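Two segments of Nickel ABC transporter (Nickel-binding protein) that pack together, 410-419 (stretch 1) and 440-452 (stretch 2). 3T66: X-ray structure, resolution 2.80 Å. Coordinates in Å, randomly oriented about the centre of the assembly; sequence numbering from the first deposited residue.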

# COMPACT_ATOMS: atom_id res chain seq x y z
N PHE A 410 2.83 19.19 -5.67
CA PHE A 410 3.65 20.24 -5.05
C PHE A 410 4.89 20.54 -5.87
O PHE A 410 5.68 21.45 -5.58
CB PHE A 410 4.03 19.84 -3.62
CG PHE A 410 2.87 19.78 -2.70
CD1 PHE A 410 1.76 20.63 -2.88
CD2 PHE A 410 2.88 18.89 -1.63
CE1 PHE A 410 0.65 20.60 -1.99
CE2 PHE A 410 1.79 18.85 -0.73
CZ PHE A 410 0.66 19.71 -0.91
N SER A 411 5.06 19.78 -6.93
CA SER A 411 6.16 20.05 -7.76
C SER A 411 5.76 20.97 -8.91
O SER A 411 6.50 21.10 -9.90
CB SER A 411 6.72 18.72 -8.21
OG SER A 411 6.91 17.96 -7.05
N SER A 412 4.60 21.62 -8.77
CA SER A 412 4.08 22.48 -9.84
C SER A 412 4.11 21.72 -11.19
O SER A 412 4.42 22.28 -12.24
CB SER A 412 4.87 23.81 -9.88
N VAL A 413 3.79 20.42 -11.13
CA VAL A 413 3.80 19.50 -12.28
C VAL A 413 2.65 19.82 -13.18
O VAL A 413 1.48 19.80 -12.72
CB VAL A 413 3.54 18.03 -11.88
CG1 VAL A 413 3.63 17.14 -13.12
CG2 VAL A 413 4.47 17.54 -10.70
N ASN A 414 2.93 20.09 -14.45
CA ASN A 414 1.84 20.39 -15.35
C ASN A 414 2.16 20.14 -16.80
O ASN A 414 2.45 21.05 -17.56
CB ASN A 414 1.31 21.81 -15.05
CG ASN A 414 0.49 22.39 -16.18
OD1 ASN A 414 0.72 23.54 -16.56
ND2 ASN A 414 -0.47 21.63 -16.71
N ASP A 415 2.07 18.88 -17.18
CA ASP A 415 2.39 18.46 -18.52
C ASP A 415 1.10 18.03 -19.23
O ASP A 415 0.45 17.07 -18.81
CB ASP A 415 3.36 17.30 -18.43
CG ASP A 415 3.91 16.91 -19.76
OD1 ASP A 415 5.16 16.75 -19.77
OD2 ASP A 415 3.13 16.75 -20.76
N PRO A 416 0.74 18.75 -20.30
CA PRO A 416 -0.59 18.58 -20.90
C PRO A 416 -0.79 17.19 -21.48
O PRO A 416 -1.87 16.65 -21.34
CB PRO A 416 -0.64 19.66 -22.00
CG PRO A 416 0.43 20.66 -21.57
CD PRO A 416 1.51 19.80 -21.00
N GLU A 417 0.23 16.60 -22.08
CA GLU A 417 0.07 15.22 -22.56
C GLU A 417 -0.40 14.27 -21.42
O GLU A 417 -1.47 13.68 -21.51
CB GLU A 417 1.33 14.71 -23.28
CG GLU A 417 1.49 13.20 -23.27
CD GLU A 417 2.39 12.66 -24.39
OE1 GLU A 417 1.95 11.69 -25.05
OE2 GLU A 417 3.52 13.18 -24.63
N LEU A 418 0.40 14.18 -20.35
CA LEU A 418 0.01 13.57 -19.09
C LEU A 418 -1.38 13.95 -18.56
O LEU A 418 -2.23 13.09 -18.33
CB LEU A 418 1.05 13.86 -18.00
CG LEU A 418 0.94 13.09 -16.69
CD1 LEU A 418 0.81 11.60 -16.93
CD2 LEU A 418 2.17 13.33 -15.86
N THR A 419 -1.61 15.23 -18.37
CA THR A 419 -2.92 15.66 -18.01
C THR A 419 -3.97 15.09 -18.94
O THR A 419 -5.10 14.75 -18.51
CB THR A 419 -2.94 17.13 -17.99
OG1 THR A 419 -1.94 17.55 -17.04
CG2 THR A 419 -4.37 17.66 -17.61
N GLN A 440 0.15 3.90 -19.43
CA GLN A 440 0.58 4.97 -20.30
C GLN A 440 1.05 6.14 -19.51
O GLN A 440 1.98 6.80 -19.85
CB GLN A 440 -0.59 5.44 -21.12
CG GLN A 440 -1.07 4.48 -22.15
CD GLN A 440 -2.12 5.08 -23.00
OE1 GLN A 440 -2.99 4.41 -23.52
NE2 GLN A 440 -2.06 6.37 -23.13
N ALA A 441 0.33 6.43 -18.46
CA ALA A 441 0.70 7.51 -17.61
C ALA A 441 2.01 7.08 -16.95
O ALA A 441 2.94 7.88 -16.84
CB ALA A 441 -0.37 7.74 -16.59
N ALA A 442 2.11 5.81 -16.58
CA ALA A 442 3.34 5.30 -16.03
C ALA A 442 4.46 5.51 -17.06
O ALA A 442 5.36 6.33 -16.85
CB ALA A 442 3.19 3.88 -15.69
N ALA A 443 4.39 4.80 -18.19
CA ALA A 443 5.29 5.01 -19.32
C ALA A 443 5.66 6.49 -19.53
O ALA A 443 6.82 6.89 -19.66
CB ALA A 443 4.66 4.44 -20.59
N TYR A 444 4.66 7.34 -19.58
CA TYR A 444 4.96 8.69 -19.88
C TYR A 444 5.80 9.33 -18.77
O TYR A 444 6.71 10.11 -19.06
CB TYR A 444 3.70 9.47 -20.10
CG TYR A 444 4.03 10.85 -20.41
CD1 TYR A 444 4.49 11.18 -21.67
CD2 TYR A 444 3.95 11.82 -19.45
CE1 TYR A 444 4.84 12.47 -21.98
CE2 TYR A 444 4.30 13.11 -19.72
CZ TYR A 444 4.74 13.45 -21.01
OH TYR A 444 5.07 14.76 -21.31
N ILE A 445 5.47 8.98 -17.53
CA ILE A 445 6.19 9.46 -16.34
C ILE A 445 7.65 8.96 -16.29
O ILE A 445 8.56 9.65 -15.81
CB ILE A 445 5.43 9.07 -15.06
CG1 ILE A 445 4.19 9.95 -14.91
CG2 ILE A 445 6.28 9.25 -13.85
CD1 ILE A 445 3.04 9.36 -14.03
N ASP A 446 7.89 7.78 -16.82
CA ASP A 446 9.24 7.35 -17.05
C ASP A 446 10.01 8.22 -18.05
O ASP A 446 11.06 8.74 -17.71
CB ASP A 446 9.25 5.94 -17.58
CG ASP A 446 10.58 5.28 -17.41
OD1 ASP A 446 11.11 4.66 -18.39
OD2 ASP A 446 11.07 5.39 -16.25
N GLU A 447 9.47 8.34 -19.29
CA GLU A 447 10.19 8.95 -20.42
C GLU A 447 10.62 10.33 -20.00
O GLU A 447 11.78 10.70 -20.07
CB GLU A 447 9.32 9.02 -21.68
N GLN A 448 9.65 11.05 -19.48
CA GLN A 448 9.79 12.42 -19.08
C GLN A 448 10.43 12.52 -17.69
O GLN A 448 10.57 13.63 -17.14
CB GLN A 448 8.39 13.03 -19.07
CG GLN A 448 8.33 14.45 -19.58
CD GLN A 448 9.15 14.63 -20.83
OE1 GLN A 448 9.26 13.70 -21.67
NE2 GLN A 448 9.76 15.81 -20.97
N LYS A 449 10.78 11.36 -17.13
CA LYS A 449 11.37 11.23 -15.79
C LYS A 449 10.83 12.19 -14.74
O LYS A 449 11.60 12.90 -14.14
CB LYS A 449 12.89 11.37 -15.87
CG LYS A 449 13.63 10.65 -14.76
CD LYS A 449 13.24 9.16 -14.63
CE LYS A 449 14.00 8.28 -15.63
NZ LYS A 449 13.69 6.82 -15.52
N ILE A 450 9.53 12.20 -14.51
CA ILE A 450 8.98 13.14 -13.55
C ILE A 450 9.33 12.88 -12.09
O ILE A 450 9.46 13.81 -11.33
CB ILE A 450 7.50 13.44 -13.77
CG1 ILE A 450 7.36 14.55 -14.79
CG2 ILE A 450 6.87 13.98 -12.52
CD1 ILE A 450 7.04 14.09 -16.12
N HIS A 451 9.58 11.69 -11.63
CA HIS A 451 10.34 11.68 -10.37
C HIS A 451 11.32 10.53 -10.38
O HIS A 451 11.45 9.85 -11.39
CB HIS A 451 9.42 11.57 -9.19
CG HIS A 451 8.42 12.67 -9.09
ND1 HIS A 451 8.76 13.96 -8.76
CD2 HIS A 451 7.07 12.67 -9.23
CE1 HIS A 451 7.67 14.71 -8.69
NE2 HIS A 451 6.63 13.95 -8.96
N SER A 452 12.01 10.29 -9.29
CA SER A 452 12.92 9.17 -9.31
C SER A 452 12.40 8.17 -8.34
O SER A 452 12.27 8.49 -7.16
CB SER A 452 14.34 9.58 -8.90
OG SER A 452 15.27 8.53 -9.17

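The segment 410-419 approaches 440-452 first as an irregular chain and then as the opening turn of a helix, and the two together bury 409 Å² of surface, summed over both sides. Phe410 takes no part, its side chain being out of reach of the other stretch. The first touch comes from Ser411, whose CA-to-CB bond points toward the second stretch. Its OG lies 3.7 Å from CE1 of His451, at the edge of the imidazole and near its plane. This is a packing contact between a hydroxyl and a ring carbon; Ser411 OG and His451 ND1 each find hydrogen-bonding partners elsewhere in the structure.

Ser412 and Asn414 are exposed and out of reach, whereas Val413, between them, is buried and directs its side chain toward the partner. Some of its surface is covered, as is some of that of Ile450, although the nearest approach of the Val413 side chain is CG2 to His451 NE2, at 4.5 Å. Here the two chains are loosely apposed.

Asp415 carries the polar link of the contact. Tyr444 OH donates a hydrogen bond to Asp415 OD1 at 2.5 Å, the carboxylate oxygen meeting the phenol at the ring edge, near its plane. The distance is short and the hydroxyl is crowded in the model, so its exact place is less certain. The same OD1 sits 3.9 Å from Gln448 CG, one helical turn beyond Tyr444. Asp415 is also the N-cap of the helix that begins at Pro416: its OD2 accepts a weak hydrogen bond from Glu417 N, at 3.2 Å with an angle of 124°, while its backbone O receives both Thr419 N at 2.8 Å and Thr419 OG1 at 3.0 Å. One carboxylate thus caps its own helix and reaches across to the tyrosine.

Pro416 points away, and the next two residues close over the tyrosine. Glu417 extends across one face of the ring, its CG 4.0 Å from the centroid of the Tyr444 ring and 25° off the ring normal, a CH-pi arrangement in which the aliphatic part of an acidic side chain covers the aromatic surface. The chain then runs on past the ring, bringing Glu417 OE2 within 3.0 Å of Tyr444 CE1. Leu418 N lies over the same face.

Leu418 is the main apolar element of stretch 1. Although its CA-to-CB bond points sideways, it has 82 Å² covered, and it packs against three residues of the facing helix: its CB is 3.8 Å from Tyr444 CE2, its CD1 4.1 Å from Ala441 CB, and its CD2 4.1 Å from Ile445 CG1. Tyr444 and Ile445 follow Ala441 by three and four residues, as expected of one side of a helix. The small side chain at Ala441 accompanies a close backbone approach, with Leu418 CA 6.3 Å from Ala441 CA. Thr419 is already beyond the contact.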